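Local structure of uncharacterized protein AF_0924 (Archaeoglobus fulgidus, 3DT5) at residues Glu24-Pro29 with Asn60-Val65; Ile31-Ser36 with Asp45-Ile50; Ser35-Thr40 with Gly79-Thr84; Val108-Tyr113 with Ile120-Lys125. The protein is of unknown function; its C-terminal domain holds a calcium ion in the crystal, and the full protein is probably membrane-anchored. All blocks are in the same frame, centred on the assembly; numbering follows the deposited sequence.

Interaction 1. Residues Glu24-Pro29 with Asn60-Val65; sequences EKFYIP and NNLLRV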
loop_
_atom_site.group_PDB
_atom_site.type_symbol
_atom_site.label_atom_id
_atom_site.label_comp_id
_atom_site.label_asym_id
_atom_site.label_seq_id
_atom_site.Cartn_x
_atom_site.Cartn_y
_atom_site.Cartn_z
ATOM N N GLU A 24 -2.264 5.433 -9.540
ATOM C CA GLU A 24 -1.092 6.275 -9.399
ATOM C C GLU A 24 -1.051 7.017 -8.075
ATOM O O GLU A 24 0.022 7.341 -7.604
ATOM C CB GLU A 24 -0.976 7.285 -10.531
ATOM C CG GLU A 24 -0.644 6.644 -11.885
ATOM C CD GLU A 24 -0.684 7.660 -13.036
ATOM O OE1 GLU A 24 -0.840 8.891 -12.780
ATOM O OE2 GLU A 24 -0.529 7.230 -14.209
ATOM N N LYS A 25 -2.198 7.327 -7.492
ATOM C CA LYS A 25 -2.179 8.199 -6.303
ATOM C C LYS A 25 -2.375 7.360 -5.033
ATOM O O LYS A 25 -2.166 7.855 -3.934
ATOM C CB LYS A 25 -3.247 9.318 -6.375
ATOM C CG LYS A 25 -3.013 10.351 -7.537
ATOM C CD LYS A 25 -4.178 11.335 -7.556
ATOM C CE LYS A 25 -4.003 12.360 -8.629
ATOM N NZ LYS A 25 -4.512 13.694 -8.150
ATOM N N PHE A 26 -2.819 6.122 -5.184
ATOM C CA PHE A 26 -3.114 5.312 -4.007
ATOM C C PHE A 26 -2.391 3.965 -4.046
ATOM O O PHE A 26 -1.485 3.751 -3.253
ATOM C CB PHE A 26 -4.646 5.111 -3.808
ATOM C CG PHE A 26 -4.954 4.340 -2.534
ATOM C CD1 PHE A 26 -5.090 5.007 -1.307
ATOM C CD2 PHE A 26 -5.012 2.964 -2.564
ATOM C CE1 PHE A 26 -5.321 4.315 -0.102
ATOM C CE2 PHE A 26 -5.239 2.223 -1.357
ATOM C CZ PHE A 26 -5.379 2.911 -0.141
ATOM N N TYR A 27 -2.756 3.092 -4.988
ATOM C CA TYR A 27 -2.262 1.706 -4.934
ATOM C C TYR A 27 -0.742 1.631 -5.100
ATOM O O TYR A 27 -0.056 1.038 -4.290
ATOM C CB TYR A 27 -2.953 0.839 -5.984
ATOM C CG TYR A 27 -4.385 0.588 -5.585
ATOM C CD1 TYR A 27 -4.686 -0.324 -4.556
ATOM C CD2 TYR A 27 -5.415 1.352 -6.120
ATOM C CE1 TYR A 27 -6.024 -0.496 -4.118
ATOM C CE2 TYR A 27 -6.747 1.192 -5.693
ATOM C CZ TYR A 27 -7.032 0.253 -4.699
ATOM O OH TYR A 27 -8.307 0.065 -4.247
ATOM N N ILE A 28 -0.234 2.224 -6.172
ATOM C CA ILE A 28 1.205 2.135 -6.449
ATOM C C ILE A 28 2.066 2.784 -5.342
ATOM O O ILE A 28 2.995 2.148 -4.846
ATOM C CB ILE A 28 1.540 2.656 -7.865
ATOM C CG1 ILE A 28 0.878 1.728 -8.901
ATOM C CG2 ILE A 28 3.122 2.772 -8.081
ATOM C CD1 ILE A 28 0.820 2.270 -10.312
ATOM N N PRO A 29 1.770 4.050 -4.939
ATOM C CA PRO A 29 2.620 4.573 -3.858
ATOM C C PRO A 29 2.548 3.781 -2.564
ATOM O O PRO A 29 3.566 3.631 -1.907
ATOM C CB PRO A 29 2.140 6.022 -3.641
ATOM C CG PRO A 29 1.027 6.229 -4.561
ATOM C CD PRO A 29 0.823 5.046 -5.455
ATOM N N ASN A 60 -13.928 -0.564 -0.923
ATOM C CA ASN A 60 -14.570 -0.714 0.395
ATOM C C ASN A 60 -13.977 -1.884 1.175
ATOM O O ASN A 60 -13.890 -1.788 2.391
ATOM C CB ASN A 60 -16.107 -0.894 0.246
ATOM C CG ASN A 60 -16.820 0.415 -0.150
ATOM O OD1 ASN A 60 -16.151 1.378 -0.592
ATOM N ND2 ASN A 60 -18.171 0.479 0.048
ATOM N N ASN A 61 -13.521 -2.957 0.477
ATOM C CA ASN A 61 -12.964 -4.138 1.164
ATOM C C ASN A 61 -11.694 -3.710 1.940
ATOM O O ASN A 61 -11.517 -4.031 3.124
ATOM C CB ASN A 61 -12.510 -5.258 0.204
ATOM C CG ASN A 61 -13.623 -5.880 -0.557
ATOM O OD1 ASN A 61 -14.781 -5.606 -0.319
ATOM N ND2 ASN A 61 -13.253 -6.757 -1.530
ATOM N N LEU A 62 -10.807 -3.007 1.255
ATOM C CA LEU A 62 -9.590 -2.499 1.888
ATOM C C LEU A 62 -9.860 -1.496 3.020
ATOM O O LEU A 62 -9.224 -1.580 4.071
ATOM C CB LEU A 62 -8.658 -1.847 0.809
ATOM C CG LEU A 62 -7.351 -1.283 1.395
ATOM C CD1 LEU A 62 -6.497 -2.363 2.149
ATOM C CD2 LEU A 62 -6.537 -0.635 0.284
ATOM N N LEU A 63 -10.816 -0.580 2.830
ATOM C CA LEU A 63 -11.136 0.388 3.882
ATOM C C LEU A 63 -11.555 -0.325 5.158
ATOM O O LEU A 63 -11.318 0.189 6.245
ATOM C CB LEU A 63 -12.234 1.361 3.418
ATOM C CG LEU A 63 -11.745 2.250 2.274
ATOM C CD1 LEU A 63 -12.904 3.136 1.848
ATOM C CD2 LEU A 63 -10.607 3.168 2.812
ATOM N N ARG A 64 -12.206 -1.487 5.057
ATOM C CA ARG A 64 -12.550 -2.247 6.274
ATOM C C ARG A 64 -11.358 -2.571 7.176
ATOM O O ARG A 64 -11.512 -2.681 8.394
ATOM C CB ARG A 64 -13.303 -3.529 5.912
ATOM C CG ARG A 64 -14.760 -3.109 5.635
ATOM C CD ARG A 64 -15.600 -4.094 5.008
ATOM N NE ARG A 64 -16.954 -3.688 5.355
ATOM C CZ ARG A 64 -18.054 -4.065 4.715
ATOM N NH1 ARG A 64 -17.981 -4.854 3.647
ATOM N NH2 ARG A 64 -19.241 -3.644 5.158
ATOM N N VAL A 65 -10.200 -2.803 6.563
ATOM C CA VAL A 65 -9.048 -3.329 7.312
ATOM C C VAL A 65 -7.872 -2.375 7.332
ATOM O O VAL A 65 -6.931 -2.585 8.089
ATOM C CB VAL A 65 -8.564 -4.757 6.787
ATOM C CG1 VAL A 65 -9.694 -5.813 6.945
ATOM C CG2 VAL A 65 -8.128 -4.679 5.331
#

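Interaction 2. Residues Ile31-Ser36 with Asp45-Ile50; sequences IKAFSS and DEIETI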
loop_
_atom_site.group_PDB
_atom_site.type_symbol
_atom_site.label_atom_id
_atom_site.label_comp_id
_atom_site.label_asym_id
_atom_site.label_seq_id
_atom_site.Cartn_x
_atom_site.Cartn_y
_atom_site.Cartn_z
ATOM N N ILE A 31 1.794 0.528 -2.092
ATOM C CA ILE A 31 2.540 -0.729 -2.338
ATOM C C ILE A 31 4.078 -0.488 -2.268
ATOM O O ILE A 31 4.809 -1.249 -1.580
ATOM C CB ILE A 31 2.094 -1.449 -3.672
ATOM C CG1 ILE A 31 0.648 -1.965 -3.529
ATOM C CG2 ILE A 31 3.038 -2.638 -4.009
ATOM C CD1 ILE A 31 -0.018 -2.368 -4.880
ATOM N N LYS A 32 4.577 0.498 -3.010
ATOM C CA LYS A 32 6.005 0.859 -2.951
ATOM C C LYS A 32 6.510 1.189 -1.546
ATOM O O LYS A 32 7.585 0.780 -1.171
ATOM C CB LYS A 32 6.308 2.001 -3.904
ATOM C CG LYS A 32 6.292 1.476 -5.347
ATOM C CD LYS A 32 7.146 2.270 -6.287
ATOM C CE LYS A 32 6.362 3.407 -6.890
ATOM N NZ LYS A 32 6.675 3.714 -8.350
ATOM N N ALA A 33 5.758 1.961 -0.782
ATOM C CA ALA A 33 6.158 2.306 0.595
ATOM C C ALA A 33 6.435 1.084 1.451
ATOM O O ALA A 33 7.238 1.165 2.382
ATOM C CB ALA A 33 5.044 3.195 1.289
ATOM N N PHE A 34 5.740 -0.022 1.180
ATOM C CA PHE A 34 5.915 -1.252 1.984
ATOM C C PHE A 34 6.669 -2.377 1.282
ATOM O O PHE A 34 6.793 -3.457 1.834
ATOM C CB PHE A 34 4.541 -1.731 2.487
ATOM C CG PHE A 34 4.011 -0.852 3.594
ATOM C CD1 PHE A 34 4.426 -1.060 4.904
ATOM C CD2 PHE A 34 3.180 0.230 3.308
ATOM C CE1 PHE A 34 3.950 -0.216 5.944
ATOM C CE2 PHE A 34 2.713 1.071 4.337
ATOM C CZ PHE A 34 3.116 0.836 5.649
ATOM N N SER A 35 7.185 -2.108 0.085
ATOM C CA SER A 35 7.864 -3.150 -0.672
ATOM C C SER A 35 9.125 -2.714 -1.441
ATOM O O SER A 35 9.937 -3.555 -1.824
ATOM C CB SER A 35 6.876 -3.841 -1.617
ATOM O OG SER A 35 6.503 -2.994 -2.679
ATOM N N SER A 36 9.296 -1.425 -1.676
ATOM C CA SER A 36 10.475 -1.002 -2.385
ATOM C C SER A 36 11.465 -0.350 -1.385
ATOM O O SER A 36 11.073 0.094 -0.303
ATOM C CB SER A 36 10.084 -0.113 -3.568
ATOM O OG SER A 36 10.363 1.236 -3.325
ATOM N N ASP A 45 5.227 10.284 6.703
ATOM C CA ASP A 45 4.141 11.253 6.520
ATOM C C ASP A 45 3.361 10.991 5.223
ATOM O O ASP A 45 2.105 11.162 5.177
ATOM C CB ASP A 45 4.641 12.689 6.544
ATOM C CG ASP A 45 5.111 13.129 7.929
ATOM O OD1 ASP A 45 4.482 12.767 8.957
ATOM O OD2 ASP A 45 6.123 13.846 7.969
ATOM N N GLU A 46 4.069 10.565 4.179
ATOM C CA GLU A 46 3.387 10.164 2.939
ATOM C C GLU A 46 2.445 8.970 3.126
ATOM O O GLU A 46 1.346 8.970 2.602
ATOM C CB GLU A 46 4.375 9.876 1.799
ATOM C CG GLU A 46 5.157 11.103 1.331
ATOM C CD GLU A 46 6.392 10.711 0.520
ATOM O OE1 GLU A 46 6.615 9.487 0.306
ATOM O OE2 GLU A 46 7.138 11.617 0.106
ATOM N N ILE A 47 2.861 7.965 3.898
ATOM C CA ILE A 47 1.977 6.880 4.251
ATOM C C ILE A 47 0.787 7.409 5.073
ATOM O O ILE A 47 -0.358 7.041 4.801
ATOM C CB ILE A 47 2.728 5.752 5.049
ATOM C CG1 ILE A 47 3.808 5.095 4.147
ATOM C CG2 ILE A 47 1.743 4.666 5.591
ATOM C CD1 ILE A 47 4.739 4.239 4.924
ATOM N N GLU A 48 1.043 8.236 6.089
ATOM C CA GLU A 48 -0.076 8.801 6.856
ATOM C C GLU A 48 -1.081 9.486 5.963
ATOM O O GLU A 48 -2.301 9.327 6.138
ATOM C CB GLU A 48 0.419 9.854 7.871
ATOM C CG GLU A 48 1.005 9.258 9.069
ATOM C CD GLU A 48 -0.066 8.712 9.989
ATOM O OE1 GLU A 48 -1.125 9.362 10.166
ATOM O OE2 GLU A 48 0.162 7.630 10.521
ATOM N N THR A 49 -0.564 10.269 5.018
ATOM C CA THR A 49 -1.391 10.956 4.047
ATOM C C THR A 49 -2.190 10.024 3.172
ATOM O O THR A 49 -3.414 10.218 2.989
ATOM C CB THR A 49 -0.530 11.868 3.165
ATOM O OG1 THR A 49 -0.003 12.876 4.015
ATOM C CG2 THR A 49 -1.400 12.566 2.052
ATOM N N ILE A 50 -1.536 8.981 2.659
ATOM C CA ILE A 50 -2.284 7.981 1.840
ATOM C C ILE A 50 -3.452 7.344 2.603
ATOM O O ILE A 50 -4.546 7.167 2.054
ATOM C CB ILE A 50 -1.334 6.899 1.239
ATOM C CG1 ILE A 50 -0.432 7.546 0.198
ATOM C CG2 ILE A 50 -2.128 5.739 0.621
ATOM C CD1 ILE A 50 0.798 6.656 -0.169
#

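Interaction 3. Residues Ser35-Thr40 with Gly79-Thr84; sequences SSYVYT and GSANWT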
loop_
_atom_site.group_PDB
_atom_site.type_symbol
_atom_site.label_atom_id
_atom_site.label_comp_id
_atom_site.label_asym_id
_atom_site.label_seq_id
_atom_site.Cartn_x
_atom_site.Cartn_y
_atom_site.Cartn_z
ATOM N N SER A 35 7.185 -2.108 0.085
ATOM C CA SER A 35 7.864 -3.150 -0.672
ATOM C C SER A 35 9.125 -2.714 -1.441
ATOM O O SER A 35 9.937 -3.555 -1.824
ATOM C CB SER A 35 6.876 -3.841 -1.617
ATOM O OG SER A 35 6.503 -2.994 -2.679
ATOM N N SER A 36 9.296 -1.425 -1.676
ATOM C CA SER A 36 10.475 -1.002 -2.385
ATOM C C SER A 36 11.465 -0.350 -1.385
ATOM O O SER A 36 11.073 0.094 -0.303
ATOM C CB SER A 36 10.084 -0.113 -3.568
ATOM O OG SER A 36 10.363 1.236 -3.325
ATOM N N TYR A 37 12.747 -0.348 -1.701
ATOM C CA TYR A 37 13.749 0.157 -0.740
ATOM C C TYR A 37 13.773 1.677 -0.538
ATOM O O TYR A 37 14.433 2.183 0.383
ATOM C CB TYR A 37 15.138 -0.321 -1.154
ATOM C CG TYR A 37 15.334 -1.796 -0.968
ATOM C CD1 TYR A 37 14.452 -2.542 -0.197
ATOM C CD2 TYR A 37 16.427 -2.449 -1.545
ATOM C CE1 TYR A 37 14.628 -3.900 -0.010
ATOM C CE2 TYR A 37 16.613 -3.822 -1.361
ATOM C CZ TYR A 37 15.705 -4.526 -0.583
ATOM O OH TYR A 37 15.849 -5.872 -0.404
ATOM N N VAL A 38 13.052 2.399 -1.380
ATOM C CA VAL A 38 12.932 3.861 -1.290
ATOM C C VAL A 38 12.380 4.324 0.063
ATOM O O VAL A 38 11.381 3.820 0.547
ATOM C CB VAL A 38 12.046 4.393 -2.427
ATOM C CG1 VAL A 38 11.776 5.885 -2.257
ATOM C CG2 VAL A 38 12.732 4.117 -3.807
ATOM N N TYR A 39 13.057 5.271 0.689
ATOM C CA TYR A 39 12.677 5.731 2.011
ATOM C C TYR A 39 13.321 7.079 2.153
ATOM O O TYR A 39 14.487 7.242 1.763
ATOM C CB TYR A 39 13.208 4.795 3.127
ATOM C CG TYR A 39 13.004 5.415 4.487
ATOM C CD1 TYR A 39 11.766 5.315 5.149
ATOM C CD2 TYR A 39 14.013 6.187 5.085
ATOM C CE1 TYR A 39 11.555 5.942 6.413
ATOM C CE2 TYR A 39 13.801 6.836 6.332
ATOM C CZ TYR A 39 12.574 6.688 6.987
ATOM O OH TYR A 39 12.343 7.326 8.196
ATOM N N THR A 40 12.567 8.050 2.671
ATOM C CA THR A 40 13.042 9.437 2.847
ATOM C C THR A 40 12.534 9.909 4.175
ATOM O O THR A 40 11.744 9.200 4.806
ATOM C CB THR A 40 12.447 10.385 1.787
ATOM O OG1 THR A 40 11.015 10.502 1.989
ATOM C CG2 THR A 40 12.739 9.838 0.402
ATOM N N GLY A 79 19.516 1.491 9.194
ATOM C CA GLY A 79 19.740 1.413 7.735
ATOM C C GLY A 79 18.925 0.313 7.051
ATOM O O GLY A 79 19.045 0.130 5.850
ATOM N N SER A 80 18.107 -0.421 7.817
ATOM C CA SER A 80 17.275 -1.489 7.251
ATOM C C SER A 80 16.191 -0.930 6.300
ATOM O O SER A 80 15.684 0.199 6.481
ATOM C CB SER A 80 16.601 -2.297 8.385
ATOM O OG SER A 80 15.819 -3.363 7.837
ATOM N N ALA A 81 15.830 -1.711 5.281
ATOM C CA ALA A 81 14.664 -1.428 4.476
ATOM C C ALA A 81 13.372 -1.881 5.177
ATOM O O ALA A 81 12.270 -1.600 4.675
ATOM C CB ALA A 81 14.790 -2.105 3.063
ATOM N N ASN A 82 13.476 -2.594 6.306
ATOM C CA ASN A 82 12.254 -3.106 6.934
ATOM C C ASN A 82 11.656 -2.069 7.826
ATOM O O ASN A 82 12.391 -1.324 8.485
ATOM C CB ASN A 82 12.513 -4.343 7.799
ATOM C CG ASN A 82 12.895 -5.553 6.967
ATOM O OD1 ASN A 82 12.407 -5.750 5.835
ATOM N ND2 ASN A 82 13.838 -6.333 7.490
ATOM N N TRP A 83 10.317 -2.033 7.838
ATOM C CA TRP A 83 9.581 -1.277 8.833
ATOM C C TRP A 83 9.540 -2.151 10.102
ATOM O O TRP A 83 9.083 -3.283 10.063
ATOM C CB TRP A 83 8.145 -0.989 8.362
ATOM C CG TRP A 83 8.064 0.004 7.238
ATOM C CD1 TRP A 83 7.807 -0.275 5.900
ATOM C CD2 TRP A 83 8.256 1.409 7.335
ATOM N NE1 TRP A 83 7.813 0.906 5.168
ATOM C CE2 TRP A 83 8.051 1.953 6.036
ATOM C CE3 TRP A 83 8.522 2.287 8.417
ATOM C CZ2 TRP A 83 8.184 3.331 5.763
ATOM C CZ3 TRP A 83 8.598 3.677 8.144
ATOM C CH2 TRP A 83 8.426 4.174 6.833
ATOM N N THR A 84 10.051 -1.616 11.210
ATOM C CA THR A 84 10.040 -2.346 12.479
ATOM C C THR A 84 8.810 -1.874 13.233
ATOM O O THR A 84 8.695 -0.681 13.544
ATOM C CB THR A 84 11.291 -2.040 13.340
ATOM O OG1 THR A 84 12.433 -2.611 12.697
ATOM C CG2 THR A 84 11.171 -2.679 14.771
#

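Interaction 4. Residues Val108-Tyr113 with Ile120-Lys125; sequences VLKEYY and ISLPEK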
loop_
_atom_site.group_PDB
_atom_site.type_symbol
_atom_site.label_atom_id
_atom_site.label_comp_id
_atom_site.label_asym_id
_atom_site.label_seq_id
_atom_site.Cartn_x
_atom_site.Cartn_y
_atom_site.Cartn_z
ATOM N N VAL A 108 -7.934 -3.769 -9.739
ATOM C CA VAL A 108 -8.002 -2.449 -10.396
ATOM C C VAL A 108 -7.154 -2.472 -11.672
ATOM O O VAL A 108 -7.554 -1.924 -12.723
ATOM C CB VAL A 108 -7.581 -1.280 -9.428
ATOM C CG1 VAL A 108 -7.598 0.084 -10.168
ATOM C CG2 VAL A 108 -8.560 -1.205 -8.245
ATOM N N LEU A 109 -5.995 -3.117 -11.619
ATOM C CA LEU A 109 -5.203 -3.285 -12.862
ATOM C C LEU A 109 -6.041 -4.006 -13.959
ATOM O O LEU A 109 -6.061 -3.556 -15.114
ATOM C CB LEU A 109 -3.958 -4.122 -12.598
ATOM C CG LEU A 109 -2.691 -3.410 -12.231
ATOM C CD1 LEU A 109 -1.583 -4.452 -12.262
ATOM C CD2 LEU A 109 -2.441 -2.284 -13.265
ATOM N N LYS A 110 -6.689 -5.126 -13.591
ATOM C CA LYS A 110 -7.555 -5.901 -14.546
ATOM C C LYS A 110 -8.656 -5.006 -15.120
ATOM O O LYS A 110 -8.910 -5.012 -16.325
ATOM C CB LYS A 110 -8.191 -7.160 -13.933
ATOM C CG LYS A 110 -7.221 -8.228 -13.380
ATOM C CD LYS A 110 -7.938 -9.571 -12.958
ATOM C CE LYS A 110 -7.466 -10.137 -11.548
ATOM N NZ LYS A 110 -8.405 -9.798 -10.300
ATOM N N GLU A 111 -9.285 -4.217 -14.248
ATOM C CA GLU A 111 -10.322 -3.272 -14.660
ATOM C C GLU A 111 -9.796 -2.190 -15.617
ATOM O O GLU A 111 -10.492 -1.779 -16.572
ATOM C CB GLU A 111 -10.959 -2.658 -13.411
ATOM C CG GLU A 111 -11.682 -3.749 -12.602
ATOM C CD GLU A 111 -12.314 -3.225 -11.319
ATOM O OE1 GLU A 111 -11.707 -2.337 -10.657
ATOM O OE2 GLU A 111 -13.379 -3.729 -10.954
ATOM N N TYR A 112 -8.578 -1.727 -15.355
ATOM C CA TYR A 112 -7.937 -0.768 -16.224
ATOM C C TYR A 112 -7.756 -1.348 -17.638
ATOM O O TYR A 112 -8.058 -0.677 -18.635
ATOM C CB TYR A 112 -6.562 -0.358 -15.655
ATOM C CG TYR A 112 -5.890 0.610 -16.612
ATOM C CD1 TYR A 112 -6.250 1.955 -16.616
ATOM C CD2 TYR A 112 -4.977 0.160 -17.570
ATOM C CE1 TYR A 112 -5.687 2.854 -17.507
ATOM C CE2 TYR A 112 -4.395 1.058 -18.486
ATOM C CZ TYR A 112 -4.774 2.404 -18.434
ATOM O OH TYR A 112 -4.242 3.325 -19.310
ATOM N N TYR A 113 -7.263 -2.588 -17.721
ATOM C CA TYR A 113 -7.042 -3.247 -19.001
ATOM C C TYR A 113 -8.342 -3.652 -19.694
ATOM O O TYR A 113 -8.418 -3.638 -20.911
ATOM C CB TYR A 113 -6.135 -4.470 -18.839
ATOM C CG TYR A 113 -4.752 -4.178 -18.294
ATOM C CD1 TYR A 113 -3.995 -3.110 -18.776
ATOM C CD2 TYR A 113 -4.186 -5.000 -17.304
ATOM C CE1 TYR A 113 -2.696 -2.857 -18.270
ATOM C CE2 TYR A 113 -2.917 -4.765 -16.795
ATOM C CZ TYR A 113 -2.170 -3.694 -17.275
ATOM O OH TYR A 113 -0.898 -3.475 -16.770
ATOM N N ILE A 120 -2.797 -7.708 -20.565
ATOM C CA ILE A 120 -2.534 -7.809 -19.138
ATOM C C ILE A 120 -1.105 -8.268 -18.863
ATOM O O ILE A 120 -0.692 -9.334 -19.313
ATOM C CB ILE A 120 -3.503 -8.836 -18.474
ATOM C CG1 ILE A 120 -4.901 -8.817 -19.130
ATOM C CG2 ILE A 120 -3.559 -8.646 -16.964
ATOM C CD1 ILE A 120 -5.879 -7.762 -18.605
ATOM N N SER A 121 -0.354 -7.460 -18.128
ATOM C CA SER A 121 0.885 -7.925 -17.534
ATOM C C SER A 121 0.716 -7.801 -16.026
ATOM O O SER A 121 0.934 -6.726 -15.458
ATOM C CB SER A 121 2.074 -7.100 -18.030
ATOM O OG SER A 121 3.299 -7.656 -17.584
ATOM N N LEU A 122 0.282 -8.882 -15.381
ATOM C CA LEU A 122 0.071 -8.844 -13.923
ATOM C C LEU A 122 1.360 -9.121 -13.169
ATOM O O LEU A 122 1.968 -10.186 -13.348
ATOM C CB LEU A 122 -1.071 -9.760 -13.432
ATOM C CG LEU A 122 -2.540 -9.369 -13.685
ATOM C CD1 LEU A 122 -3.457 -10.231 -12.843
ATOM C CD2 LEU A 122 -2.848 -7.899 -13.425
ATOM N N PRO A 123 1.782 -8.157 -12.325
ATOM C CA PRO A 123 3.055 -8.221 -11.616
ATOM C C PRO A 123 3.009 -9.305 -10.566
ATOM O O PRO A 123 1.932 -9.667 -10.130
ATOM C CB PRO A 123 3.169 -6.841 -10.963
ATOM C CG PRO A 123 1.770 -6.323 -10.850
ATOM C CD PRO A 123 1.001 -6.944 -11.988
ATOM N N GLU A 124 4.165 -9.828 -10.175
ATOM C CA GLU A 124 4.283 -10.815 -9.097
ATOM C C GLU A 124 4.162 -10.096 -7.748
ATOM O O GLU A 124 4.534 -8.957 -7.631
ATOM C CB GLU A 124 5.637 -11.517 -9.177
ATOM C CG GLU A 124 5.845 -12.269 -10.499
ATOM C CD GLU A 124 4.959 -13.516 -10.611
ATOM O OE1 GLU A 124 3.853 -13.446 -11.224
ATOM O OE2 GLU A 124 5.374 -14.583 -10.091
ATOM N N LYS A 125 3.625 -10.760 -6.736
ATOM C CA LYS A 125 3.440 -10.108 -5.443
ATOM C C LYS A 125 4.790 -9.886 -4.763
ATOM O O LYS A 125 5.571 -10.834 -4.668
ATOM C CB LYS A 125 2.571 -10.979 -4.548
ATOM C CG LYS A 125 2.149 -10.252 -3.259
ATOM C CD LYS A 125 1.253 -11.160 -2.422
ATOM C CE LYS A 125 1.081 -10.573 -1.028
ATOM N NZ LYS A 125 0.058 -11.450 -0.374
#

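Interaction 1. Residues Glu24-Pro29 with Asn60-Val65
Packing of the long N-terminal helix 16-35 against the short helix 60-65 is made here by one leucine set against two neighbouring aromatic rings, Phe-26 and Tyr-27. The backbones stay well apart, the nearest alpha carbons, Tyr-27 CA and Leu-62 CA, lying 10.9 Å from each other, so side chains alone bridge the gap. Phe-26 and Leu-62 reach out from opposite directions, each with CG anti to its backbone nitrogen (chi1 -176° and 180°). The methyl Leu-62 CD2 arrives at the edge of the phenyl ring, near its plane, 3.5 Å from Phe-26 CE2. The same methyl lies 4.4 Å from Tyr-27 CE1. Within helix 16-35, Phe-26 CD2 sits 3.7 Å above the Tyr-27 ring, over its centre. The phenol oxygen of Tyr-27 is hydrogen-bonded to Glu-104, whose other carboxylate oxygen accepts from Leu-62 N. With no hydrogen bond directly between the segments, their buried contact is purely apolar, while Glu-104 supplies a polar link between them.

Interaction 2. Residues Ile31-Ser36 with Asp45-Ile50
Ile-47 of helix 43-52 lies over the groove between Ala-33 and Phe-34 of helix 16-35, so packing two consecutive helices joined by a short loop, and it carries the whole close contact. The backbones approach to 7.2 Å between Ala-33 CA and Ile-47 CA, a spacing allowed by the small alanine methyl. Ala-33 CB rests 3.6 Å from Ile-47 CG1. Phe-34 brings one corner of its ring: its CE2 is 3.8 Å from Ile-47 CD1 and 3.9 Å from Ile-47 CG2, so both branches of the isoleucine meet it. With chi1 -65°, CG1 is anti to the carbonyl carbon and CG2 anti to the nitrogen, which turns both branches to Phe-34. Phe-34 is enclosed by Trp-94, stacked on it, and by Phe-70, met edge-to-face.

The outer side is different. Lys-32 and Glu-46 are exposed and make no contact across the segments, and Asp-45 turns to a salt bridge with Lys-71. Ser-35 OG bonds back to Ile-31 O at 2.7 Å, from above the carbonyl plane, while Phe-34 N reaches that oxygen from the opposite face. Ser-35 OG, Thr-49 OG1, Asp-45 OD1 and Glu-48 OE2 thus find partners off this joint, which rests on aliphatic and aromatic packing.

Interaction 3. Residues Ser35-Thr40 with Gly79-Thr84
Tyr-39, in the loop between helices 16-35 and 43-52, heads from the backbone toward segment 79-84 and leads its ring to Trp-83. From CB, with CG anti to the backbone nitrogen (chi1 170°), the CD1-CE1 edge comes over the six-membered ring around CH2. Tyr-39 CD1 lies 3.9 Å from Trp-83 CH2. Tyr-39 CE1 comes closest, 3.6 Å from Trp-83 CH2, and lies 4.1 Å from Trp-83 CZ3. The approach is confined to this edge, and CH2 lies in the plane of the tyrosine ring. The pair is offset edge-to-face, centroids of the Tyr-39 ring and the Trp-83 six-membered ring 5.7 Å apart and planes at 71°. A second touch brings Tyr-37 CD1 to 3.3 Å from Ala-81 CB. The indole, fixed by its NE1 bond to Ala-33 O and a cation-pi contact with Lys-76, packs on the calcium ligand Glu-44, its side chain about 6 Å from the ion. Such an edge-to-face pair joins an interhelical loop to strand 83-85, the central strand of the mixed sheet.

Interaction 4. Residues Val108-Tyr113 with Ile120-Lys125
Tyr-113 and Leu-109, one turn apart on helix 88-116, are the ridge against which the returning segment 120-125 lies. Two points of closest backbone approach define the course of the segment: Tyr-113 CA to Ile-120 CA at 6.4 Å, and Leu-109 CA to Leu-122 CA at 7.7 Å. At the first, Ile-120 crosses the tyrosine obliquely and fits the angle between its CB and ring. Its CD1 knob sits 3.3 Å from Tyr-113 CB and 3.5 Å from Tyr-113 CD2, while the other branch, CG2, lies 3.7 Å from that same CD2. The isoleucine's CG1 is anti to the carbonyl carbon, and a chi2 of -85° folds CD1 back toward Tyr-113 CB.

At the second point, Leu-109 is the bump. Its CD1 touches the CD corner of the Pro-123 ring at 3.6 Å and also Leu-122 CD2 at 3.9 Å, so the methyl lodges at the junction of the leucine and proline side chains. The two leucines lie alongside each other, pointing opposite ways. On the flank, the aliphatic CE of Lys-110 approaches Leu-122 CD1 more loosely. Pro-123 also packs on Trp-102 and Phe-105 of the same helix. No hydrogen bond joins the segments: this is a helix followed by an extended connection that doubles back along it on the way to strand 130-131, held by a row of apolar contacts on the surface.

Overall arrangement
Helix 16-35 ties together interactions 1 and 2, which lie 11 Å apart between centres and touch through Phe-26 and Pro-29 packed on Ile-50. Interaction 2 is nested within the loop closed by interaction 1. Interaction 3 begins where the first segment of interaction 2 ends, sharing Ser-35 and Ser-36 with it; its centre is 10 Å away, and Trp-83 packs on both Phe-34 and Ile-47. Interaction 4 comes last in the chain, where helix 88-116 leads into the returning connection, and touches interaction 1 through Val-108 and Tyr-27. Interactions 3 and 4 sit furthest apart, 25 Å between centres. The contacts therefore run along one helical domain, from the calcium-side sheet to the far end of helix 88-116.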